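Local coordinates for Rab5 protein, putative (Plasmodium falciparum, PDB 3CLV) that probably belongs to the Rab branch of the Ras-like small G proteins, has a P-loop nucleotide-binding fold and holds guanosine-5'-diphosphate in its pocket, at residues Ala107-Val110 with Pro111-Tyr114; Phe162-Ile166 with Leu167-Lys171. All blocks are in the same frame, centred on the assembly; numbering follows the deposited sequence.

Contact 1 (Ala107-Val110 with Pro111-Tyr114); sequences ASIV and PLYY
The rings of Tyr113 and Tyr114 meet the preceding turn in different ways. The Tyr113 ring is met at its edge, in its own plane, by Ile109 CG2 and Val110 O. Tyr113 CE1 is 4.0 Å from Ile109 CG2, and the two side chains run alongside each other in the same direction. The Tyr114 ring carries Val110 O over one face, 3.8 Å above the plane and displaced toward the rim. Farther out, Val110 CG2 comes within 3.6 Å of Tyr114 CZ and also touches the OH. This hydroxyl is buried and has no polar partner. The other methyl of Val110, CG1, is tucked in next to both backbone neighbours of CA (chi1 75°). That places Val110 CG1 tightly against the proline ring, 3.4 Å from Pro111 CD. Val110 O accepts two backbone bonds. Tyr114 N donates to Val110 O at 3.3 Å, in the carbonyl plane. Tyr113 N reaches Val110 O at 2.9 Å, from well above that plane. Leu112 N bonds to Ile109 O at 3.0 Å. Tyr114 also packs on Trp138 and Leu142 of helix 129-145 and on Val11 of strand 8-13. Ile109 touches Ile109 of the second subunit, and Tyr113 touches Leu112 of that subunit. This is the start of the short helix 110-114 after strand 92-99, in the region that corresponds to switch II of Ras-like proteins.

Contact 2 (Phe162-Ile166 with Leu167-Lys171); sequences FQVDI and LEVQK
Asp165 caps helix 166-175 from the N-cap position, and its carboxylate reaches over the first turn to Glu168. The capping bond is weak: Glu168 N lies 3.3 Å from Asp165 OD1, though the N-H points well at the oxygen (159°). The Asp165 chi1 of -171° swings the carboxylate away from the backbone N and toward the first helical amides. Two backbone bonds of the i to i+4 kind begin the helix. Val169 N donates to Asp165 O at 3.0 Å, and Gln170 N to Ile166 O at 2.7 Å with an almost straight N-H (174°). The apolar contact is lighter. Val164 CB faces Val169 CG2 at 4.3 Å, and Leu132 of helix 129-145 and Phe124 of strand 119-125 touch both valines. In a separate van der Waals contact, Gln170 slants across Ile166, with Ile166 CG2 3.7 Å from Gln170 OE1. Glu168 makes further polar links. Its OE2 forms a salt bridge with Lys136, which ties the new helix to helix 129-145. Glu168 OE1 accepts from a water at 2.7 Å, and that water accepts from Asp165 N at 3.0 Å.

How the contacts relate
Contacts 1 and 2 both stand at the start of a helix that follows a strand of the central sheet. They do not touch: their centres are about 28 Å apart and their nearest atoms about 17 Å. Contact 1 comes first in the chain, after strand 92-99, and contact 2 after strand 149-155. Helix 129-145 lies against both contacts. The bound guanosine-5'-diphosphate lies at similar range from both, about 11 Å from the Tyr113 side chain and about 13 Å from that of Ile166. The two differ in the assembly: the second subunit reaches contact 1, whereas no other protein chain touches contact 2.

Contact 1 (Ala107-Val110 with Pro111-Tyr114)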
loop_
_atom_site.group_PDB
_atom_site.type_symbol
_atom_site.label_atom_id
_atom_site.label_comp_id
_atom_site.label_asym_id
_atom_site.label_seq_id
_atom_site.Cartn_x
_atom_site.Cartn_y
_atom_site.Cartn_z
ATOM N N ALA A 107 1.617 -9.910 12.454
ATOM C CA ALA A 107 2.281 -10.517 11.290
ATOM C C ALA A 107 1.413 -10.515 10.046
ATOM O O ALA A 107 1.925 -10.515 8.928
ATOM C CB ALA A 107 2.752 -11.947 11.608
ATOM N N SER A 108 0.099 -10.523 10.246
ATOM C CA SER A 108 -0.841 -10.507 9.136
ATOM C C SER A 108 -1.195 -9.080 8.658
ATOM O O SER A 108 -1.858 -8.911 7.635
ATOM C CB SER A 108 -2.100 -11.273 9.527
ATOM O OG SER A 108 -3.002 -10.420 10.201
ATOM N N ILE A 109 -0.778 -8.066 9.416
ATOM C CA ILE A 109 -1.061 -6.667 9.055
ATOM C C ILE A 109 0.182 -5.999 8.467
ATOM O O ILE A 109 0.097 -5.276 7.483
ATOM C CB ILE A 109 -1.630 -5.854 10.264
ATOM C CG1 ILE A 109 -3.014 -6.383 10.651
ATOM C CG2 ILE A 109 -1.732 -4.355 9.949
ATOM C CD1 ILE A 109 -3.570 -5.761 11.928
ATOM N N VAL A 110 1.340 -6.258 9.059
ATOM C CA VAL A 110 2.575 -5.589 8.625
ATOM C C VAL A 110 2.938 -5.706 7.116
ATOM O O VAL A 110 3.482 -4.772 6.554
ATOM C CB VAL A 110 3.785 -5.877 9.587
ATOM C CG1 VAL A 110 4.351 -7.267 9.410
ATOM C CG2 VAL A 110 4.857 -4.817 9.422
ATOM N N PRO A 111 2.635 -6.852 6.458
ATOM C CA PRO A 111 2.889 -6.929 5.007
ATOM C C PRO A 111 2.192 -5.834 4.165
ATOM O O PRO A 111 2.683 -5.490 3.082
ATOM C CB PRO A 111 2.363 -8.326 4.637
ATOM C CG PRO A 111 2.560 -9.117 5.897
ATOM C CD PRO A 111 2.115 -8.134 6.966
ATOM N N LEU A 112 1.081 -5.300 4.669
ATOM C CA LEU A 112 0.374 -4.196 4.008
ATOM C C LEU A 112 1.265 -2.959 3.966
ATOM O O LEU A 112 1.181 -2.163 3.032
ATOM C CB LEU A 112 -0.934 -3.880 4.751
ATOM C CG LEU A 112 -1.958 -5.024 4.837
ATOM C CD1 LEU A 112 -3.050 -4.661 5.840
ATOM C CD2 LEU A 112 -2.583 -5.355 3.469
ATOM N N TYR A 113 2.115 -2.815 4.987
ATOM C CA TYR A 113 3.075 -1.696 5.066
ATOM C C TYR A 113 4.281 -1.889 4.159
ATOM O O TYR A 113 4.779 -0.919 3.595
ATOM C CB TYR A 113 3.541 -1.433 6.514
ATOM C CG TYR A 113 2.442 -0.898 7.403
ATOM C CD1 TYR A 113 1.495 -1.765 7.976
ATOM C CD2 TYR A 113 2.355 0.464 7.690
ATOM C CE1 TYR A 113 0.471 -1.281 8.779
ATOM C CE2 TYR A 113 1.332 0.966 8.485
ATOM C CZ TYR A 113 0.398 0.082 9.030
ATOM O OH TYR A 113 -0.620 0.577 9.818
ATOM N N TYR A 114 4.752 -3.128 4.036
ATOM C CA TYR A 114 5.911 -3.450 3.202
ATOM C C TYR A 114 5.636 -3.481 1.713
ATOM O O TYR A 114 6.502 -3.085 0.931
ATOM C CB TYR A 114 6.482 -4.833 3.553
ATOM C CG TYR A 114 6.958 -5.013 4.963
ATOM C CD1 TYR A 114 7.224 -3.918 5.795
ATOM C CD2 TYR A 114 7.188 -6.296 5.463
ATOM C CE1 TYR A 114 7.688 -4.099 7.108
ATOM C CE2 TYR A 114 7.662 -6.491 6.758
ATOM C CZ TYR A 114 7.906 -5.391 7.574
ATOM O OH TYR A 114 8.354 -5.609 8.864
#

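Contact 2 (Phe162-Ile166 with Leu167-Lys171)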
loop_
_atom_site.group_PDB
_atom_site.type_symbol
_atom_site.label_atom_id
_atom_site.label_comp_id
_atom_site.label_asym_id
_atom_site.label_seq_id
_atom_site.Cartn_x
_atom_site.Cartn_y
_atom_site.Cartn_z
ATOM N N PHE A 162 23.797 5.347 26.221
ATOM C CA PHE A 162 23.886 4.347 25.153
ATOM C C PHE A 162 23.881 2.931 25.726
ATOM O O PHE A 162 24.655 2.612 26.633
ATOM C CB PHE A 162 25.150 4.552 24.306
ATOM C CG PHE A 162 25.039 5.651 23.279
ATOM C CD1 PHE A 162 25.031 6.992 23.663
ATOM C CD2 PHE A 162 24.975 5.349 21.923
ATOM C CE1 PHE A 162 24.939 8.016 22.708
ATOM C CE2 PHE A 162 24.882 6.365 20.958
ATOM C CZ PHE A 162 24.866 7.701 21.355
ATOM N N GLN A 163 22.997 2.089 25.209
ATOM C CA GLN A 163 22.971 0.680 25.582
ATOM C C GLN A 163 23.584 -0.134 24.448
ATOM O O GLN A 163 23.945 -1.300 24.616
ATOM C CB GLN A 163 21.539 0.236 25.844
ATOM C CG GLN A 163 21.414 -0.849 26.878
ATOM C CD GLN A 163 19.988 -1.046 27.328
ATOM O OE1 GLN A 163 19.211 -1.743 26.675
ATOM N NE2 GLN A 163 19.638 -0.452 28.471
ATOM N N VAL A 164 23.708 0.503 23.292
ATOM C CA VAL A 164 24.300 -0.128 22.116
ATOM C C VAL A 164 25.713 0.394 21.886
ATOM O O VAL A 164 26.094 1.419 22.438
ATOM C CB VAL A 164 23.422 0.084 20.841
ATOM C CG1 VAL A 164 22.010 -0.484 21.060
ATOM C CG2 VAL A 164 23.378 1.556 20.440
ATOM N N ASP A 165 26.481 -0.344 21.090
ATOM C CA ASP A 165 27.777 0.101 20.611
ATOM C C ASP A 165 27.589 0.585 19.167
ATOM O O ASP A 165 27.294 -0.222 18.268
ATOM C CB ASP A 165 28.782 -1.058 20.681
ATOM C CG ASP A 165 30.210 -0.621 20.400
ATOM O OD1 ASP A 165 30.464 0.065 19.384
ATOM O OD2 ASP A 165 31.099 -0.977 21.207
ATOM N N ILE A 166 27.728 1.896 18.956
ATOM C CA ILE A 166 27.510 2.488 17.629
ATOM C C ILE A 166 28.371 1.861 16.536
ATOM O O ILE A 166 27.874 1.580 15.451
ATOM C CB ILE A 166 27.693 4.027 17.626
ATOM C CG1 ILE A 166 26.497 4.707 18.303
ATOM C CG2 ILE A 166 27.865 4.560 16.204
ATOM C CD1 ILE A 166 25.119 4.318 17.717
ATOM N N LEU A 167 29.654 1.632 16.837
ATOM C CA LEU A 167 30.569 0.998 15.897
ATOM C C LEU A 167 30.087 -0.379 15.469
ATOM O O LEU A 167 30.190 -0.731 14.287
ATOM C CB LEU A 167 31.985 0.900 16.481
ATOM C CG LEU A 167 33.019 1.991 16.190
ATOM C CD1 LEU A 167 32.387 3.366 16.001
ATOM C CD2 LEU A 167 34.086 2.012 17.303
ATOM N N GLU A 168 29.580 -1.163 16.424
ATOM C CA GLU A 168 28.986 -2.450 16.080
ATOM C C GLU A 168 27.785 -2.240 15.142
ATOM O O GLU A 168 27.586 -3.003 14.187
ATOM C CB GLU A 168 28.581 -3.236 17.336
ATOM C CG GLU A 168 28.066 -4.650 17.055
ATOM C CD GLU A 168 26.611 -4.681 16.609
ATOM O OE1 GLU A 168 25.798 -3.879 17.143
ATOM O OE2 GLU A 168 26.287 -5.513 15.726
ATOM N N VAL A 169 26.982 -1.217 15.449
ATOM C CA VAL A 169 25.785 -0.903 14.658
ATOM C C VAL A 169 26.158 -0.467 13.237
ATOM O O VAL A 169 25.598 -0.977 12.272
ATOM C CB VAL A 169 24.883 0.158 15.331
ATOM C CG1 VAL A 169 23.631 0.392 14.489
ATOM C CG2 VAL A 169 24.482 -0.297 16.732
ATOM N N GLN A 170 27.101 0.465 13.127
ATOM C CA GLN A 170 27.688 0.852 11.828
ATOM C C GLN A 170 28.278 -0.329 11.067
ATOM O O GLN A 170 28.075 -0.451 9.861
ATOM C CB GLN A 170 28.763 1.911 12.020
ATOM C CG GLN A 170 28.227 3.279 12.390
ATOM C CD GLN A 170 29.336 4.293 12.577
ATOM O OE1 GLN A 170 30.259 4.076 13.371
ATOM N NE2 GLN A 170 29.260 5.405 11.845
ATOM N N LYS A 171 28.988 -1.216 11.767
ATOM C CA LYS A 171 29.510 -2.421 11.113
ATOM C C LYS A 171 28.375 -3.291 10.599
ATOM O O LYS A 171 28.429 -3.774 9.453
ATOM C CB LYS A 171 30.426 -3.225 12.041
ATOM C CG LYS A 171 31.163 -4.380 11.320
HETATM O O HOH W 1 25.624 -2.884 19.646
#